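Local coordinates for protein exoglucanase A (Cellulomonas fimi, PDB 7CBD) that hydrolyses the beta-1,4-glucosidic linkages of cellulose with inversion of anomeric configuration, releasing cellobiose from non-reducing chain ends through its family 6 catalytic domain, at residues A[99-103]-A[157-163]; A[196-201]-A[262-266]; A[332-336]-A[386-390]. All blocks are in the same frame, centred on the assembly; numbering follows the deposited sequence. Where two conformers were deposited one is given.

Contact 1: A[99-103]-A[157-163]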
loop_
_atom_site.group_PDB
_atom_site.type_symbol
_atom_site.label_atom_id
_atom_site.label_comp_id
_atom_site.label_asym_id
_atom_site.label_seq_id
_atom_site.Cartn_x
_atom_site.Cartn_y
_atom_site.Cartn_z
ATOM N N ARG A 99 5.427 12.654 9.738
ATOM C CA ARG A 99 5.098 11.634 8.750
ATOM C C ARG A 99 5.880 11.839 7.459
ATOM O O ARG A 99 6.107 12.969 7.023
ATOM C CB ARG A 99 3.603 11.705 8.428
ATOM C CG ARG A 99 2.982 10.370 8.068
ATOM C CD ARG A 99 1.514 10.511 7.706
ATOM N NE ARG A 99 1.352 11.207 6.438
ATOM C CZ ARG A 99 0.187 11.611 5.949
ATOM N NH1 ARG A 99 -0.941 11.381 6.615
ATOM N NH2 ARG A 99 0.150 12.246 4.785
ATOM N N ASP A 100 6.291 10.728 6.849
ATOM C CA ASP A 100 6.974 10.739 5.552
ATOM C C ASP A 100 8.231 11.610 5.593
ATOM O O ASP A 100 8.399 12.538 4.803
ATOM C CB ASP A 100 6.035 11.187 4.426
ATOM C CG ASP A 100 4.694 10.491 4.474
ATOM O OD1 ASP A 100 4.636 9.270 4.221
ATOM O OD2 ASP A 100 3.689 11.160 4.775
ATOM N N CYS A 101 9.128 11.283 6.525
ATOM C CA CYS A 101 10.238 12.184 6.830
ATOM C C CYS A 101 11.227 12.351 5.683
ATOM O O CYS A 101 11.936 13.363 5.646
ATOM C CB CYS A 101 10.962 11.740 8.097
ATOM S SG CYS A 101 11.717 10.099 8.011
ATOM N N PHE A 102 11.359 11.345 4.895
ATOM C CA PHE A 102 12.204 11.429 3.610
ATOM C C PHE A 102 11.614 12.353 2.434
ATOM O O PHE A 102 12.352 12.569 1.531
ATOM C CB PHE A 102 12.383 9.993 3.094
ATOM C CG PHE A 102 13.491 9.810 2.091
ATOM C CD1 PHE A 102 14.711 10.447 2.243
ATOM C CD2 PHE A 102 13.320 8.951 1.015
ATOM C CE1 PHE A 102 15.726 10.251 1.326
ATOM C CE2 PHE A 102 14.331 8.748 0.100
ATOM C CZ PHE A 102 15.537 9.394 0.260
ATOM N N ALA A 103 10.363 12.772 2.493
ATOM C CA ALA A 103 9.815 13.639 1.507
ATOM C C ALA A 103 10.441 15.004 1.686
ATOM O O ALA A 103 10.637 15.465 2.748
ATOM C CB ALA A 103 8.329 13.668 1.681
ATOM N N ASN A 157 17.159 6.204 5.650
ATOM C CA ASN A 157 17.066 7.620 5.324
ATOM C C ASN A 157 17.415 8.505 6.510
ATOM O O ASN A 157 17.030 9.674 6.536
ATOM C CB ASN A 157 15.668 7.939 4.801
ATOM C CG ASN A 157 15.379 7.231 3.508
ATOM O OD1 ASN A 157 16.284 7.035 2.686
ATOM N ND2 ASN A 157 14.127 6.821 3.316
ATOM N N ILE A 158 18.158 7.967 7.481
ATOM C CA ILE A 158 18.465 8.700 8.704
ATOM C C ILE A 158 19.469 9.818 8.465
ATOM O O ILE A 158 19.705 10.625 9.368
ATOM C CB ILE A 158 18.837 7.720 9.844
ATOM C CG1 ILE A 158 18.567 8.320 11.229
ATOM C CG2 ILE A 158 20.294 7.289 9.733
ATOM C CD1 ILE A 158 17.106 8.564 11.506
ATOM N N SER A 159 20.052 9.898 7.261
ATOM C CA SER A 159 20.903 11.030 6.907
ATOM C C SER A 159 20.099 12.305 6.700
ATOM O O SER A 159 20.686 13.392 6.668
ATOM C CB SER A 159 21.730 10.732 5.651
ATOM O OG SER A 159 20.900 10.483 4.525
ATOM N N GLU A 160 18.782 12.201 6.549
ATOM C CA GLU A 160 17.945 13.387 6.422
ATOM C C GLU A 160 17.585 13.897 7.812
ATOM O O GLU A 160 17.063 13.126 8.627
ATOM C CB GLU A 160 16.683 13.063 5.631
ATOM C CG GLU A 160 15.537 14.066 5.791
ATOM C CD GLU A 160 15.926 15.505 5.475
ATOM O OE1 GLU A 160 16.729 15.739 4.545
ATOM O OE2 GLU A 160 15.417 16.412 6.164
ATOM N N PRO A 161 17.868 15.162 8.133
ATOM C CA PRO A 161 17.526 15.677 9.472
ATOM C C PRO A 161 16.075 15.463 9.875
ATOM O O PRO A 161 15.803 15.169 11.043
ATOM C CB PRO A 161 17.911 17.160 9.380
ATOM C CG PRO A 161 19.039 17.174 8.383
ATOM C CD PRO A 161 18.700 16.110 7.364
ATOM N N ALA A 162 15.137 15.564 8.933
ATOM C CA ALA A 162 13.738 15.332 9.275
ATOM C C ALA A 162 13.513 13.915 9.784
ATOM O O ALA A 162 12.660 13.698 10.651
ATOM C CB ALA A 162 12.843 15.593 8.070
ATOM N N CYS A 163 14.261 12.937 9.267
ATOM C CA CYS A 163 14.111 11.572 9.761
ATOM C C CYS A 163 14.767 11.384 11.124
ATOM O O CYS A 163 14.252 10.634 11.957
ATOM C CB CYS A 163 14.624 10.557 8.737
ATOM S SG CYS A 163 13.586 10.443 7.261
#

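Contact 2: A[196-201]-A[262-266]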
loop_
_atom_site.group_PDB
_atom_site.type_symbol
_atom_site.label_atom_id
_atom_site.label_comp_id
_atom_site.label_asym_id
_atom_site.label_seq_id
_atom_site.Cartn_x
_atom_site.Cartn_y
_atom_site.Cartn_z
ATOM N N SER A 196 10.173 -4.080 -1.971
ATOM C CA SER A 196 11.504 -4.576 -2.309
ATOM C C SER A 196 12.395 -3.504 -2.920
ATOM O O SER A 196 13.619 -3.576 -2.781
ATOM C CB SER A 196 11.424 -5.783 -3.245
ATOM O OG SER A 196 10.683 -5.499 -4.421
ATOM N N GLY A 197 11.818 -2.525 -3.616
ATOM C CA GLY A 197 12.623 -1.466 -4.201
ATOM C C GLY A 197 13.179 -0.480 -3.196
ATOM O O GLY A 197 13.942 0.417 -3.570
ATOM N N TRP A 198 12.811 -0.622 -1.925
ATOM C CA TRP A 198 13.336 0.186 -0.834
ATOM C C TRP A 198 14.205 -0.636 0.103
ATOM O O TRP A 198 15.310 -0.210 0.456
ATOM C CB TRP A 198 12.144 0.791 -0.071
ATOM C CG TRP A 198 12.468 1.744 1.055
ATOM C CD1 TRP A 198 13.687 2.277 1.389
ATOM C CD2 TRP A 198 11.530 2.272 1.993
ATOM N NE1 TRP A 198 13.555 3.112 2.476
ATOM C CE2 TRP A 198 12.240 3.122 2.865
ATOM C CE3 TRP A 198 10.154 2.108 2.178
ATOM C CZ2 TRP A 198 11.617 3.804 3.904
ATOM C CZ3 TRP A 198 9.541 2.780 3.208
ATOM C CH2 TRP A 198 10.272 3.616 4.062
ATOM N N LEU A 199 13.753 -1.836 0.472
ATOM C CA LEU A 199 14.378 -2.593 1.551
ATOM C C LEU A 199 14.897 -3.964 1.130
ATOM O O LEU A 199 15.305 -4.741 1.996
ATOM C CB LEU A 199 13.414 -2.729 2.738
ATOM C CG LEU A 199 12.832 -1.408 3.248
ATOM C CD1 LEU A 199 11.747 -1.662 4.273
ATOM C CD2 LEU A 199 13.947 -0.516 3.814
ATOM N N GLY A 200 14.907 -4.285 -0.165
ATOM C CA GLY A 200 15.278 -5.632 -0.573
ATOM C C GLY A 200 16.744 -5.973 -0.362
ATOM O O GLY A 200 17.085 -7.147 -0.164
ATOM N N TRP A 201 17.627 -4.973 -0.430
ATOM C CA TRP A 201 19.047 -5.189 -0.159
ATOM C C TRP A 201 19.237 -5.746 1.246
ATOM O O TRP A 201 18.597 -5.290 2.194
ATOM C CB TRP A 201 19.804 -3.860 -0.265
ATOM C CG TRP A 201 19.733 -3.241 -1.632
ATOM C CD1 TRP A 201 20.626 -3.407 -2.655
ATOM C CD2 TRP A 201 18.713 -2.360 -2.131
ATOM N NE1 TRP A 201 20.218 -2.695 -3.757
ATOM C CE2 TRP A 201 19.053 -2.036 -3.459
ATOM C CE3 TRP A 201 17.550 -1.810 -1.579
ATOM C CZ2 TRP A 201 18.271 -1.188 -4.246
ATOM C CZ3 TRP A 201 16.762 -0.977 -2.369
ATOM C CH2 TRP A 201 17.129 -0.676 -3.687
ATOM N N TYR A 262 18.206 -2.544 -10.946
ATOM C CA TYR A 262 18.144 -3.288 -9.693
ATOM C C TYR A 262 19.228 -2.924 -8.683
ATOM O O TYR A 262 19.043 -3.193 -7.495
ATOM C CB TYR A 262 18.096 -4.805 -9.933
ATOM C CG TYR A 262 16.778 -5.260 -10.510
ATOM C CD1 TYR A 262 15.583 -5.018 -9.846
ATOM C CD2 TYR A 262 16.726 -5.910 -11.733
ATOM C CE1 TYR A 262 14.376 -5.423 -10.383
ATOM C CE2 TYR A 262 15.528 -6.322 -12.281
ATOM C CZ TYR A 262 14.355 -6.079 -11.606
ATOM O OH TYR A 262 13.167 -6.488 -12.168
ATOM N N GLU A 263 20.345 -2.331 -9.107
ATOM C CA GLU A 263 21.341 -1.806 -8.160
ATOM C C GLU A 263 21.807 -2.878 -7.171
ATOM O O GLU A 263 21.982 -2.616 -5.979
ATOM C CB GLU A 263 20.815 -0.574 -7.408
ATOM C CG GLU A 263 20.443 0.606 -8.298
ATOM C CD GLU A 263 19.819 1.774 -7.537
ATOM O OE1 GLU A 263 19.303 1.577 -6.414
ATOM O OE2 GLU A 263 19.827 2.901 -8.084
ATOM N N TRP A 264 21.989 -4.103 -7.664
ATOM C CA TRP A 264 22.497 -5.271 -6.926
ATOM C C TRP A 264 21.471 -5.931 -5.993
ATOM O O TRP A 264 21.816 -6.895 -5.302
ATOM C CB TRP A 264 23.818 -5.013 -6.178
ATOM C CG TRP A 264 24.949 -4.559 -7.076
ATOM C CD1 TRP A 264 25.276 -3.271 -7.399
ATOM C CD2 TRP A 264 25.900 -5.392 -7.754
ATOM N NE1 TRP A 264 26.369 -3.252 -8.235
ATOM C CE2 TRP A 264 26.772 -4.541 -8.466
ATOM C CE3 TRP A 264 26.100 -6.773 -7.826
ATOM C CZ2 TRP A 264 27.824 -5.027 -9.240
ATOM C CZ3 TRP A 264 27.146 -7.254 -8.596
ATOM C CH2 TRP A 264 27.994 -6.382 -9.293
ATOM N N ASN A 265 20.234 -5.447 -5.954
ATOM C CA ASN A 265 19.181 -6.036 -5.134
ATOM C C ASN A 265 18.808 -7.418 -5.674
ATOM O O ASN A 265 18.629 -7.591 -6.879
ATOM C CB ASN A 265 17.973 -5.105 -5.255
ATOM C CG ASN A 265 16.936 -5.289 -4.172
ATOM O OD1 ASN A 265 16.817 -6.343 -3.544
ATOM N ND2 ASN A 265 16.151 -4.238 -3.959
ATOM N N PHE A 266 18.672 -8.409 -4.778
ATOM C CA PHE A 266 18.195 -9.738 -5.172
ATOM C C PHE A 266 16.675 -9.852 -5.210
ATOM O O PHE A 266 16.159 -10.864 -5.702
ATOM C CB PHE A 266 18.694 -10.821 -4.208
ATOM C CG PHE A 266 20.110 -11.252 -4.440
ATOM C CD1 PHE A 266 20.424 -12.166 -5.434
ATOM C CD2 PHE A 266 21.126 -10.768 -3.633
ATOM C CE1 PHE A 266 21.735 -12.573 -5.631
ATOM C CE2 PHE A 266 22.435 -11.174 -3.824
ATOM C CZ PHE A 266 22.735 -12.084 -4.824
HETATM O O HOH W 1 18.924 -8.412 -1.853
#

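Contact 3: A[332-336]-A[386-390]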
loop_
_atom_site.group_PDB
_atom_site.type_symbol
_atom_site.label_atom_id
_atom_site.label_comp_id
_atom_site.label_asym_id
_atom_site.label_seq_id
_atom_site.Cartn_x
_atom_site.Cartn_y
_atom_site.Cartn_z
ATOM N N GLY A 332 12.576 3.619 -7.016
ATOM C CA GLY A 332 12.270 4.592 -5.986
ATOM C C GLY A 332 11.167 5.562 -6.343
ATOM O O GLY A 332 10.854 6.458 -5.551
ATOM N N ALA A 333 10.572 5.421 -7.528
ATOM C CA ALA A 333 9.559 6.363 -8.003
ATOM C C ALA A 333 8.221 5.976 -7.385
ATOM O O ALA A 333 7.518 5.081 -7.871
ATOM C CB ALA A 333 9.515 6.379 -9.526
ATOM N N TRP A 334 7.865 6.654 -6.299
ATOM C CA TRP A 334 6.680 6.296 -5.530
ATOM C C TRP A 334 5.459 7.125 -5.883
ATOM O O TRP A 334 4.344 6.718 -5.541
ATOM C CB TRP A 334 6.939 6.412 -4.016
ATOM C CG TRP A 334 7.257 7.809 -3.566
ATOM C CD1 TRP A 334 8.498 8.345 -3.380
ATOM C CD2 TRP A 334 6.317 8.854 -3.261
ATOM N NE1 TRP A 334 8.391 9.654 -2.975
ATOM C CE2 TRP A 334 7.064 9.989 -2.891
ATOM C CE3 TRP A 334 4.920 8.930 -3.244
ATOM C CZ2 TRP A 334 6.462 11.193 -2.524
ATOM C CZ3 TRP A 334 4.321 10.129 -2.888
ATOM C CH2 TRP A 334 5.094 11.242 -2.525
ATOM N N CYS A 335 5.621 8.269 -6.549
ATOM C CA CYS A 335 4.513 9.203 -6.718
ATOM C C CYS A 335 3.941 9.129 -8.130
ATOM O O CYS A 335 4.559 9.612 -9.090
ATOM C CB CYS A 335 4.896 10.634 -6.357
ATOM S SG CYS A 335 3.397 11.632 -6.301
ATOM N N ASN A 336 2.737 8.562 -8.242
ATOM C CA ASN A 336 1.991 8.483 -9.494
ATOM C C ASN A 336 2.863 8.082 -10.684
ATOM O O ASN A 336 2.807 8.745 -11.728
ATOM C CB ASN A 336 1.346 9.837 -9.806
ATOM C CG ASN A 336 0.422 10.326 -8.706
ATOM O OD1 ASN A 336 -0.358 9.558 -8.135
ATOM N ND2 ASN A 336 0.493 11.624 -8.412
ATOM N N ASP A 386 5.509 18.080 -3.259
ATOM C CA ASP A 386 6.658 17.184 -3.218
ATOM C C ASP A 386 7.130 16.959 -4.647
ATOM O O ASP A 386 6.373 16.449 -5.479
ATOM C CB ASP A 386 6.264 15.850 -2.580
ATOM C CG ASP A 386 7.465 14.971 -2.234
ATOM O OD1 ASP A 386 8.463 14.941 -2.988
ATOM O OD2 ASP A 386 7.404 14.297 -1.190
ATOM N N ARG A 387 8.381 17.325 -4.927
ATOM C CA ARG A 387 8.891 17.221 -6.287
ATOM C C ARG A 387 9.026 15.784 -6.772
ATOM O O ARG A 387 9.198 15.573 -7.976
ATOM C CB ARG A 387 10.202 17.992 -6.434
ATOM C CG ARG A 387 10.025 19.491 -6.287
ATOM C CD ARG A 387 11.116 20.267 -6.998
ATOM N NE ARG A 387 10.947 20.217 -8.448
ATOM C CZ ARG A 387 11.863 20.602 -9.332
ATOM N NH1 ARG A 387 11.606 20.509 -10.628
ATOM N NH2 ARG A 387 13.038 21.064 -8.921
ATOM N N MET A 388 8.918 14.789 -5.888
ATOM C CA MET A 388 8.856 13.416 -6.384
ATOM C C MET A 388 7.600 13.158 -7.209
ATOM O O MET A 388 7.544 12.164 -7.947
ATOM C CB MET A 388 8.987 12.425 -5.234
ATOM C CG MET A 388 10.395 12.399 -4.651
ATOM S SD MET A 388 11.635 11.829 -5.830
ATOM C CE MET A 388 11.278 10.075 -5.879
ATOM N N CYS A 389 6.602 14.037 -7.113
ATOM C CA CYS A 389 5.382 13.976 -7.907
ATOM C C CYS A 389 5.459 14.859 -9.144
ATOM O O CYS A 389 4.478 14.957 -9.890
ATOM C CB CYS A 389 4.200 14.424 -7.047
ATOM S SG CYS A 389 3.969 13.448 -5.564
ATOM N N ASP A 390 6.606 15.503 -9.365
ATOM C CA ASP A 390 6.790 16.531 -10.379
ATOM C C ASP A 390 7.389 15.913 -11.635
ATOM O O ASP A 390 8.536 15.429 -11.591
ATOM C CB ASP A 390 7.752 17.557 -9.785
ATOM C CG ASP A 390 8.058 18.733 -10.696
ATOM O OD1 ASP A 390 7.635 18.781 -11.874
ATOM O OD2 ASP A 390 8.775 19.626 -10.202
HETATM O O HOH W 2 9.277 12.001 -1.310
HETATM O O HOH W 3 8.110 9.437 -7.685
HETATM O O HOH W 4 2.313 13.095 -10.205
#

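Contact 1: A[99-103]-A[157-163]
The covalent tie comes first: Cys-101 SG and Cys-163 SG are bonded at 2.0 Å, with a dihedral of 95° about the S-S bond, close to the perpendicular setting a relaxed disulfide prefers. Cys-101 turns its sulfur between its own backbone N and carbonyl carbon (chi1 62°), which faces it toward the first turn of helix 161-182.

Van der Waals contacts flank this bridge. The carbonyl of Cys-101 rests on the helix start, with Cys-101 O 3.4 Å from Ala-162 CB and, in the Glu-160 conformer described here, one of two modelled, 3.7 Å from Glu-160 CG.

A flat-on amide-ring stack forms the second patch. In the Phe-102 conformer described here, also one of two, the amide of Asn-157 lies over one ring face with the planes 12° apart. Asn-157 CG sits 3.4 Å above the plane of the Phe-102 ring, over its centre; ND2 lies above the CD2 side and OD1 above the CZ side. Asn-157 CB adds a CH-pi contact over the same face, 4.2 Å from the centroid of the Phe-102 ring. Asn-157 ND2 also donates to Asn-153 OD1, which helps fix the rotation of the amide. With an alanine here the amide over the ring is gone, and the Phe-102 ring would probably be freer to turn, with Asn-153 OD1 left without this donor.

In the fold, the disulfide pins the loop after barrel strand 87-93 to helix 161-182, which lies between strands 141-146 and 187-192 of the family 6 alpha/beta barrel. The Phe-102 side chain is about 5 Å from that of Asp-149, the predicted proton donor.

A capping bond orders the helix start: Glu-160, at the N-cap position, accepts at OE2 from Ala-162 N over 2.9 Å in this same conformer.

Contact 2: A[196-201]-A[262-266]
With chi1 at -162°, Asn-265 places CG trans to the backbone nitrogen and lays its amide across the indole of Trp-201, whose own chi1 of -62° turns the ring to the loop 262-266. Asn-265 ND2 lies 3.4 Å above the plane of the Trp-201 ring, over its centre, and Asn-265 CB covers the five-membered ring in a CH-pi contact. The amide is tilted against the indole, so this is a sloping cover and not a parallel stack.

From that position Asn-265 ND2 donates to Ser-196 O at 2.9 Å, with the acceptor near the amide plane. Gly-200 N reaches Ser-196 O from the opposite face of the carbonyl plane, so two donors grip one oxygen. The other end of the amide, Asn-265 OD1, comes 3.4 Å from Gly-200 CA, an approach made possible by the absence of a side chain there. Asn-265 OD1 also accepts from Asp-267 N, closing an Asx turn.

The segment 196-201 lies between barrel strand 187-192 and helix 202-218, with Trp-201 at the N-cap position of that helix, inside a beta-alpha-beta crossover of the family 6 barrel. Its partner is a type I' turn, Tyr-262 to Asn-265, in the loop before helix 270-283.

Trp-201 NE1 fastens the indole to this turn, donating to Glu-263 O at 2.8 Å along a nearly straight line (165°). The oxygen lies in the ring plane, yet the donor stands above the carbonyl plane and not on a lone pair. Glu-263 OE1 passes 3.7 Å from Trp-201 CZ2, while its OE2 accepts from His-330. A water donates to Gly-200 O at 2.8 Å and accepts from Phe-266 N.

Contact 3: A[332-336]-A[386-390]
Asp-386 OD2 meets the indole of Trp-334 at its edge, in the ring plane and 3.5 Å from CZ2, with carboxylate and ring 75° apart. Over one face, offset toward the rim, lies Cys-335 CB. Met-388 and Cys-389 approach obliquely: Met-388 CB is 3.6 Å from Trp-334 NE1, and Cys-389 SG makes a sulfur-aromatic contact 4.7 Å from the six-membered ring centroid. A bend at chi3 (-74°) helps carry Met-388 CE to 3.7 Å from Gly-332 O.

The covalent link is Cys-335 SG to Cys-389 SG, 2.0 Å, with a dihedral of 97°. Waters do the polar bridging: one donates to Asp-386 OD2 and accepts weakly from Trp-334 NE1, another joins Cys-335 N to Met-388 O, and a third joins Asn-336 ND2 to Cys-389 O. Asp-386 OD1 accepts from Met-388 N at 2.9 Å, an Asx turn leading into the 3-10 segment.

Asn-336 N donates to Asp-371 OD2, and the Cys-335 side chain is about 4 Å from that of Asp-371. This disulfide-linked pair of loops thus borders a predicted active-site residue, consistent with a place at the catalytic cleft of the family 6 barrel.

How the contacts relate
Contact 3 is the buried one, whereas contacts 1 and 2 are only partly buried. Contacts 1 and 3 share a chemistry, a disulfide beside an aromatic ring, which joins a loop to a helix start in contact 1 and two loops in contact 3. Contact 1 lies near Asp-149, contact 3 near both Asp-371 and Asp-149, the predicted catalytic aspartates. Contact 2, away from these sites, relies instead on direct hydrogen bonds and an amide-covered indole. Contact 1 touches both others, Ala-103 CB lying 3.1 Å from Asp-386 OD2 and Asn-157 ND2 3.8 Å from Trp-198 NE1, whereas contacts 2 and 3 stay about 5 Å apart at their nearest atoms. Water bridges join the segments in contacts 2 and 3.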